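Local coordinates for protein putative aldehyde dehydrogenase AldY (Bacillus subtilis, PDB 4DNG) that probably oxidises aldehydes to carboxylates using NAD(+) as the electron acceptor, and may help protect the cell against stress from ethanol and related compounds, at residues D298-F303 against A387-A392; V175-I180 against M207-K212. One frame throughout, in Å; residues are numbered along the deposited sequence.

Interaction 1 (D298-F303 against A387-A392)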
ATOM      1  N   ASP A 298      -6.181 -41.690  -0.677  1.00 95.05           N
ATOM      2  CA  ASP A 298      -5.785 -42.913  -1.410  1.00100.67           C
ATOM      3  C   ASP A 298      -4.269 -43.023  -1.637  1.00 99.29           C
ATOM      4  O   ASP A 298      -3.793 -44.036  -2.144  1.00107.60           O
ATOM      5  CB  ASP A 298      -6.510 -43.050  -2.772  1.00102.28           C
ATOM      6  CG  ASP A 298      -8.030 -42.922  -2.670  1.00103.77           C
ATOM      7  OD1 ASP A 298      -8.627 -43.412  -1.684  1.00104.62           O
ATOM      8  OD2 ASP A 298      -8.632 -42.331  -3.600  1.00103.19           O
ATOM      9  N   VAL A 299      -3.521 -41.983  -1.275  1.00 89.96           N
ATOM     10  CA  VAL A 299      -2.085 -41.931  -1.556  1.00 90.46           C
ATOM     11  C   VAL A 299      -1.304 -41.527  -0.295  1.00 85.92           C
ATOM     12  O   VAL A 299      -0.066 -41.507  -0.273  1.00 79.37           O
ATOM     13  CB  VAL A 299      -1.770 -41.007  -2.760  1.00 95.16           C
ATOM     14  CG1 VAL A 299      -0.334 -41.186  -3.200  1.00 97.51           C
ATOM     15  CG2 VAL A 299      -2.684 -41.320  -3.940  1.00 91.91           C
ATOM     16  N   TYR A 300      -2.069 -41.255   0.760  1.00 87.08           N
ATOM     17  CA  TYR A 300      -1.575 -40.917   2.091  1.00 84.33           C
ATOM     18  C   TYR A 300      -0.526 -41.878   2.633  1.00 86.42           C
ATOM     19  O   TYR A 300       0.611 -41.478   2.905  1.00 88.39           O
ATOM     20  CB  TYR A 300      -2.763 -40.842   3.056  1.00 91.90           C
ATOM     21  CG  TYR A 300      -2.408 -40.423   4.464  1.00 97.91           C
ATOM     22  CD1 TYR A 300      -2.182 -39.080   4.780  1.00 95.11           C
ATOM     23  CD2 TYR A 300      -2.320 -41.369   5.487  1.00100.75           C
ATOM     24  CE1 TYR A 300      -1.868 -38.697   6.071  1.00 98.27           C
ATOM     25  CE2 TYR A 300      -1.998 -41.000   6.781  1.00 97.16           C
ATOM     26  CZ  TYR A 300      -1.779 -39.668   7.068  1.00100.30           C
ATOM     27  OH  TYR A 300      -1.471 -39.308   8.353  1.00 98.60           O
ATOM     28  N   ASP A 301      -0.911 -43.145   2.791  1.00 92.28           N
ATOM     29  CA  ASP A 301      -0.051 -44.141   3.430  1.00 96.41           C
ATOM     30  C   ASP A 301       1.246 -44.366   2.652  1.00 96.62           C
ATOM     31  O   ASP A 301       2.311 -44.531   3.256  1.00 98.30           O
ATOM     32  CB  ASP A 301      -0.813 -45.445   3.683  1.00103.00           C
ATOM     33  CG  ASP A 301      -2.081 -45.227   4.500  1.00109.08           C
ATOM     34  OD1 ASP A 301      -2.069 -45.484   5.721  1.00113.97           O
ATOM     35  OD2 ASP A 301      -3.087 -44.770   3.926  1.00112.75           O
ATOM     36  N   GLU A 302       1.153 -44.330   1.323  1.00 94.32           N
ATOM     37  CA  GLU A 302       2.329 -44.385   0.450  1.00 92.88           C
ATOM     38  C   GLU A 302       3.264 -43.188   0.651  1.00 97.06           C
ATOM     39  O   GLU A 302       4.489 -43.362   0.720  1.00101.54           O
ATOM     40  CB  GLU A 302       1.904 -44.498  -1.021  1.00 93.59           C
ATOM     41  CG  GLU A 302       3.029 -44.341  -2.040  1.00 91.84           C
ATOM     42  CD  GLU A 302       2.591 -44.607  -3.480  1.00 97.94           C
ATOM     43  OE1 GLU A 302       1.419 -44.987  -3.718  1.00101.91           O
ATOM     44  OE2 GLU A 302       3.429 -44.446  -4.392  1.00 98.29           O
ATOM     45  N   PHE A 303       2.690 -41.985   0.740  1.00 93.53           N
ATOM     46  CA  PHE A 303       3.478 -40.770   0.953  1.00 90.78           C
ATOM     47  C   PHE A 303       4.193 -40.793   2.302  1.00 91.22           C
ATOM     48  O   PHE A 303       5.366 -40.408   2.373  1.00 89.33           O
ATOM     49  CB  PHE A 303       2.618 -39.495   0.840  1.00 88.34           C
ATOM     50  CG  PHE A 303       3.406 -38.204   0.966  1.00 82.28           C
ATOM     51  CD1 PHE A 303       3.763 -37.697   2.223  1.00 79.31           C
ATOM     52  CD2 PHE A 303       3.790 -37.491  -0.175  1.00 79.33           C
ATOM     53  CE1 PHE A 303       4.487 -36.516   2.338  1.00 76.21           C
ATOM     54  CE2 PHE A 303       4.505 -36.306  -0.070  1.00 74.92           C
ATOM     55  CZ  PHE A 303       4.860 -35.820   1.184  1.00 74.80           C
ATOM     56  N   ALA A 387       7.852 -31.479  10.521  1.00 74.74           N
ATOM     57  CA  ALA A 387       6.856 -31.638   9.462  1.00 78.98           C
ATOM     58  C   ALA A 387       5.563 -32.165  10.062  1.00 74.79           C
ATOM     59  O   ALA A 387       5.588 -32.908  11.045  1.00 71.10           O
ATOM     60  CB  ALA A 387       7.359 -32.577   8.367  1.00 74.60           C
ATOM     61  N   THR A 388       4.444 -31.756   9.471  1.00 72.13           N
ATOM     62  CA  THR A 388       3.122 -32.180   9.914  1.00 75.74           C
ATOM     63  C   THR A 388       2.300 -32.632   8.691  1.00 77.01           C
ATOM     64  O   THR A 388       2.120 -31.878   7.726  1.00 75.22           O
ATOM     65  CB  THR A 388       2.397 -31.056  10.695  1.00 76.76           C
ATOM     66  OG1 THR A 388       3.245 -30.565  11.742  1.00 83.43           O
ATOM     67  CG2 THR A 388       1.104 -31.562  11.304  1.00 72.05           C
ATOM     68  N   ILE A 389       1.825 -33.872   8.735  1.00 74.98           N
ATOM     69  CA  ILE A 389       1.099 -34.445   7.612  1.00 77.82           C
ATOM     70  C   ILE A 389      -0.361 -34.557   7.997  1.00 82.61           C
ATOM     71  O   ILE A 389      -0.702 -35.081   9.069  1.00 82.76           O
ATOM     72  CB  ILE A 389       1.620 -35.838   7.212  1.00 84.30           C
ATOM     73  CG1 ILE A 389       3.158 -35.951   7.384  1.00 92.60           C
ATOM     74  CG2 ILE A 389       1.119 -36.213   5.821  1.00 83.92           C
ATOM     75  CD1 ILE A 389       4.012 -35.552   6.193  1.00 94.80           C
ATOM     76  N   ILE A 390      -1.209 -34.051   7.107  1.00 81.02           N
ATOM     77  CA  ILE A 390      -2.638 -33.991   7.321  1.00 84.19           C
ATOM     78  C   ILE A 390      -3.390 -34.788   6.252  1.00 82.61           C
ATOM     79  O   ILE A 390      -3.110 -34.673   5.060  1.00 77.94           O
ATOM     80  CB  ILE A 390      -3.124 -32.525   7.333  1.00 87.39           C
ATOM     81  CG1 ILE A 390      -2.488 -31.792   8.517  1.00 82.59           C
ATOM     82  CG2 ILE A 390      -4.663 -32.441   7.359  1.00 79.18           C
ATOM     83  CD1 ILE A 390      -2.320 -30.307   8.297  1.00 79.63           C
ATOM     84  N   LYS A 391      -4.348 -35.586   6.712  1.00 87.37           N
ATOM     85  CA  LYS A 391      -5.205 -36.392   5.863  1.00 89.48           C
ATOM     86  C   LYS A 391      -6.334 -35.543   5.269  1.00 87.41           C
ATOM     87  O   LYS A 391      -6.986 -34.786   5.986  1.00 84.89           O
ATOM     88  CB  LYS A 391      -5.793 -37.537   6.700  1.00 89.76           C
ATOM     89  CG  LYS A 391      -6.519 -38.632   5.927  1.00 95.79           C
ATOM     90  CD  LYS A 391      -5.532 -39.569   5.248  1.00102.40           C
ATOM     91  CE  LYS A 391      -6.018 -41.007   5.201  1.00106.40           C
ATOM     92  NZ  LYS A 391      -5.722 -41.733   6.470  1.00109.14           N
ATOM     93  N   ALA A 392      -6.553 -35.681   3.960  1.00 87.71           N
ATOM     94  CA  ALA A 392      -7.725 -35.115   3.269  1.00 84.28           C
ATOM     95  C   ALA A 392      -8.561 -36.232   2.620  1.00 82.95           C
ATOM     96  O   ALA A 392      -8.011 -37.151   1.992  1.00 83.42           O
ATOM     97  CB  ALA A 392      -7.294 -34.084   2.223  1.00 80.96           C
TER
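Tyr300 and Lys391 meet where helix 297-313 packs against strand 386-392, an alpha/beta layer of the fold's catalytic domain, in which the helix runs nearly antiparallel to the strand (157° between the short segments). Lys391 lies across one face of the Tyr300 ring. Its CD sits 3.5 Å from the ring centroid as a CH-pi contact, nearest to Tyr300 CG at 3.3 Å. The chain then bends, which carries NZ above the CD2-CE2 side in an off-centre cation-pi contact, 4.1 Å from the centroid. Asp301 OD2 lies in the plane of the ring at its edge; it is 4.8 Å from Lys391 NZ, too far to pair with it, though its charge probably still favours the ammonium group. Deeper in the layer, Ile389 CG2 approaches Tyr300 CE1 obliquely at 3.9 Å, while the other branch sends CD1 to the edge of the Phe303 ring, 4.0 Å from CE1. In both aromatic residues CG stands anti to the backbone N (chi1 -177° in Tyr300), which starts the ring off toward the strand. Around this pairing, Phe303 also packs on strand 290-296 and helix 268-281, and Tyr300 and Ile389 both touch Val369 of strand 362-369.

Interaction 2 (V175-I180 against M207-K212)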
ATOM      1  N   VAL A 175      18.583   2.763   4.104  1.00 52.44           N
ATOM      2  CA  VAL A 175      19.112   2.470   5.408  1.00 54.78           C
ATOM      3  C   VAL A 175      18.654   1.076   5.792  1.00 58.88           C
ATOM      4  O   VAL A 175      17.440   0.796   5.865  1.00 56.50           O
ATOM      5  CB  VAL A 175      18.638   3.492   6.418  1.00 61.35           C
ATOM      6  CG1 VAL A 175      19.054   3.081   7.837  1.00 58.60           C
ATOM      7  CG2 VAL A 175      19.172   4.854   6.020  1.00 56.90           C
ATOM      8  N   HIS A 176      19.637   0.207   6.031  1.00 57.84           N
ATOM      9  CA  HIS A 176      19.394  -1.232   6.158  1.00 52.66           C
ATOM     10  C   HIS A 176      19.856  -1.781   7.480  1.00 61.20           C
ATOM     11  O   HIS A 176      20.990  -1.494   7.913  1.00 62.71           O
ATOM     12  CB  HIS A 176      20.113  -1.956   5.042  1.00 50.22           C
ATOM     13  CG  HIS A 176      19.869  -3.434   5.041  1.00 55.22           C
ATOM     14  ND1 HIS A 176      18.632  -3.960   4.951  1.00 56.69           N
ATOM     15  CD2 HIS A 176      20.747  -4.509   5.129  1.00 49.29           C
ATOM     16  CE1 HIS A 176      18.709  -5.291   5.005  1.00 48.15           C
ATOM     17  NE2 HIS A 176      20.008  -5.625   5.102  1.00 48.01           N
ATOM     18  N   LYS A 177      18.987  -2.570   8.124  1.00 56.12           N
ATOM     19  CA  LYS A 177      19.278  -3.180   9.420  1.00 61.69           C
ATOM     20  C   LYS A 177      19.052  -4.694   9.459  1.00 59.71           C
ATOM     21  O   LYS A 177      17.902  -5.143   9.508  1.00 56.90           O
ATOM     22  CB  LYS A 177      18.463  -2.538  10.543  1.00 63.30           C
ATOM     23  CG  LYS A 177      18.864  -3.078  11.917  1.00 57.97           C
ATOM     24  CD  LYS A 177      17.749  -2.917  12.934  1.00 61.65           C
ATOM     25  CE  LYS A 177      18.046  -3.729  14.186  1.00 65.75           C
ATOM     26  NZ  LYS A 177      17.953  -5.193  13.909  1.00 69.12           N
ATOM     27  N   PRO A 178      20.148  -5.485   9.442  1.00 55.95           N
ATOM     28  CA  PRO A 178      20.006  -6.933   9.538  1.00 46.64           C
ATOM     29  C   PRO A 178      19.840  -7.309  10.971  1.00 47.73           C
ATOM     30  O   PRO A 178      20.033  -6.494  11.844  1.00 51.36           O
ATOM     31  CB  PRO A 178      21.372  -7.460   9.047  1.00 51.66           C
ATOM     32  CG  PRO A 178      22.340  -6.350   9.317  1.00 55.92           C
ATOM     33  CD  PRO A 178      21.537  -5.084   9.111  1.00 59.85           C
ATOM     34  N   ASP A 179      19.467  -8.545  11.228  1.00 50.60           N
ATOM     35  CA  ASP A 179      19.514  -9.033  12.571  1.00 50.75           C
ATOM     36  C   ASP A 179      21.006  -9.053  12.896  1.00 55.42           C
ATOM     37  O   ASP A 179      21.820  -9.619  12.129  1.00 58.59           O
ATOM     38  CB  ASP A 179      18.914 -10.444  12.615  1.00 52.67           C
ATOM     39  CG  ASP A 179      18.850 -11.009  14.003  1.00 58.13           C
ATOM     40  OD1 ASP A 179      17.789 -11.542  14.359  1.00 77.21           O
ATOM     41  OD2 ASP A 179      19.843 -10.924  14.755  1.00 63.58           O
ATOM     42  N   ILE A 180      21.371  -8.444  14.019  1.00 53.55           N
ATOM     43  CA  ILE A 180      22.768  -8.433  14.445  1.00 52.90           C
ATOM     44  C   ILE A 180      23.388  -9.846  14.361  1.00 57.68           C
ATOM     45  O   ILE A 180      24.520 -10.000  13.890  1.00 59.48           O
ATOM     46  CB  ILE A 180      22.968  -7.782  15.853  1.00 52.33           C
ATOM     47  CG1 ILE A 180      24.478  -7.610  16.176  1.00 59.76           C
ATOM     48  CG2 ILE A 180      22.285  -8.589  16.966  1.00 49.89           C
ATOM     49  CD1 ILE A 180      25.233  -6.699  15.220  1.00 58.34           C
ATOM     50  N   MET A 207      23.265  -0.702   9.143  1.00 53.52           N
ATOM     51  CA  MET A 207      23.279  -0.483  10.578  1.00 51.55           C
ATOM     52  C   MET A 207      23.469  -1.757  11.370  1.00 58.83           C
ATOM     53  O   MET A 207      22.677  -2.701  11.255  1.00 59.55           O
ATOM     54  CB  MET A 207      21.947   0.120  10.992  1.00 49.72           C
ATOM     55  CG  MET A 207      21.650   1.381  10.197  1.00 53.23           C
ATOM     56  SD  MET A 207      22.852   2.656  10.639  1.00 62.19           S
ATOM     57  CE  MET A 207      22.766   3.562   9.110  1.00 60.52           C
ATOM     58  N   LEU A 208      24.528  -1.783  12.169  1.00 60.49           N
ATOM     59  CA  LEU A 208      24.751  -2.873  13.108  1.00 60.34           C
ATOM     60  C   LEU A 208      24.306  -2.403  14.475  1.00 56.04           C
ATOM     61  O   LEU A 208      24.935  -1.554  15.096  1.00 62.92           O
ATOM     62  CB  LEU A 208      26.217  -3.303  13.110  1.00 59.73           C
ATOM     63  CG  LEU A 208      26.503  -4.487  12.193  1.00 63.99           C
ATOM     64  CD1 LEU A 208      26.059  -4.203  10.771  1.00 66.51           C
ATOM     65  CD2 LEU A 208      27.984  -4.852  12.229  1.00 61.58           C
ATOM     66  N   THR A 209      23.188  -2.925  14.921  1.00 54.42           N
ATOM     67  CA  THR A 209      22.577  -2.432  16.118  1.00 54.55           C
ATOM     68  C   THR A 209      21.527  -3.401  16.587  1.00 51.56           C
ATOM     69  O   THR A 209      21.439  -4.516  16.085  1.00 54.12           O
ATOM     70  CB  THR A 209      21.988  -1.028  15.891  1.00 58.89           C
ATOM     71  OG1 THR A 209      21.427  -0.549  17.117  1.00 65.47           O
ATOM     72  CG2 THR A 209      20.926  -1.070  14.794  1.00 56.91           C
ATOM     73  N   ASP A 210      20.740  -3.001  17.576  1.00 55.93           N
ATOM     74  CA  ASP A 210      19.651  -3.855  18.021  1.00 53.77           C
ATOM     75  C   ASP A 210      18.499  -2.978  18.464  1.00 57.48           C
ATOM     76  O   ASP A 210      18.621  -1.751  18.554  1.00 58.27           O
ATOM     77  CB  ASP A 210      20.111  -4.877  19.097  1.00 52.44           C
ATOM     78  CG  ASP A 210      20.475  -4.231  20.435  1.00 64.77           C
ATOM     79  OD1 ASP A 210      20.489  -2.986  20.518  1.00 72.67           O
ATOM     80  OD2 ASP A 210      20.746  -4.967  21.420  1.00 70.60           O
ATOM     81  N   VAL A 211      17.359  -3.598  18.682  1.00 64.68           N
ATOM     82  CA  VAL A 211      16.178  -2.840  19.045  1.00 66.01           C
ATOM     83  C   VAL A 211      16.356  -2.193  20.420  1.00 63.33           C
ATOM     84  O   VAL A 211      15.846  -1.100  20.687  1.00 63.23           O
ATOM     85  CB  VAL A 211      14.927  -3.705  18.888  1.00 62.42           C
ATOM     86  CG1 VAL A 211      13.747  -3.050  19.549  1.00 56.81           C
ATOM     87  CG2 VAL A 211      14.666  -3.940  17.388  1.00 56.41           C
ATOM     88  N   LYS A 212      17.146  -2.840  21.267  1.00 57.88           N
ATOM     89  CA  LYS A 212      17.500  -2.260  22.548  1.00 60.16           C
ATOM     90  C   LYS A 212      18.127  -0.847  22.372  1.00 61.69           C
ATOM     91  O   LYS A 212      17.891   0.049  23.173  1.00 60.42           O
ATOM     92  CB  LYS A 212      18.437  -3.191  23.291  1.00 59.69           C
ATOM     93  CG  LYS A 212      17.732  -4.413  23.841  1.00 63.87           C
ATOM     94  CD  LYS A 212      18.714  -5.390  24.455  1.00 69.08           C
ATOM     95  CE  LYS A 212      17.990  -6.508  25.187  1.00 71.91           C
ATOM     96  NZ  LYS A 212      18.933  -7.446  25.874  1.00 70.16           N
TER
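Met207 and Lys177 meet at the C-terminal ends of neighbouring parallel strands, 173-177 and 204-206, which helix 183-196 joins in a beta-alpha-beta crossover of the Rossmann-like NAD-binding domain. The parallel pairing carries on just past the second strand: Met207 N donates to His176 O at 2.7 Å, and the bond is almost straight (176°), with the donor nearly on the line of the carbonyl. The Met207 side chain bends past His176 O, off the plane of that carbonyl, and crosses Val175 obliquely, its CG 3.9 Å from Val175 CG1, a patch that helix 43-60 also covers. The carbonyl of Met207 is turned toward the Pro178 ring, with O 3.4 Å from Pro178 CD.

Lys177 extends beside the chain that leaves the second strand. Its aliphatic part crosses the Thr209 side chain at about a right angle, with CE 4.0 Å from Thr209 CG2. A bend at the last torsion turns NZ toward the backbone of the next residue, where it donates to Pro178 O at 3.2 Å from 45° above the carbonyl plane. The Lys177 side chain is about 10 Å from that of Val235, part of the NAD(+) site inferred by similarity. An alanine in place of Lys177 would take away the chain beyond CB and would probably leave Thr209 CG2 without this cover and Pro178 O without its ammonium donor.

Ile180 closes the far end of the contact. Its CB rests on the backbone of the other segment, 3.6 Å from Thr209 O, whereas the Thr209 hydroxyl is hydrogen-bonded to Ala41 O. With CG1 anti to the backbone N (chi1 -172°), the longer branch crosses Leu208 at about a right angle, and CD1 comes to 4.0 Å from Leu208 CG.

The two contacts lie on opposite sides of the chain's centre, their own centres 42 Å apart and their nearest atoms about 23 Å apart. They come in series: interaction 2 is complete by residue 212, before interaction 1 begins at 298. No sheet is shared. Interaction 2 belongs to the sheet that includes strands 135-150, 173-177, 204-206, 226-231 and 249-254, the last carrying the predicted active-site Glu253; interaction 1 belongs to the sheet that includes strand 290-296, which follows soon after the predicted Cys287. One illustrates parallel-strand pairing carried past a strand end in the cofactor-binding part, the other helix-on-sheet packing in the catalytic part, away from the annotated sites.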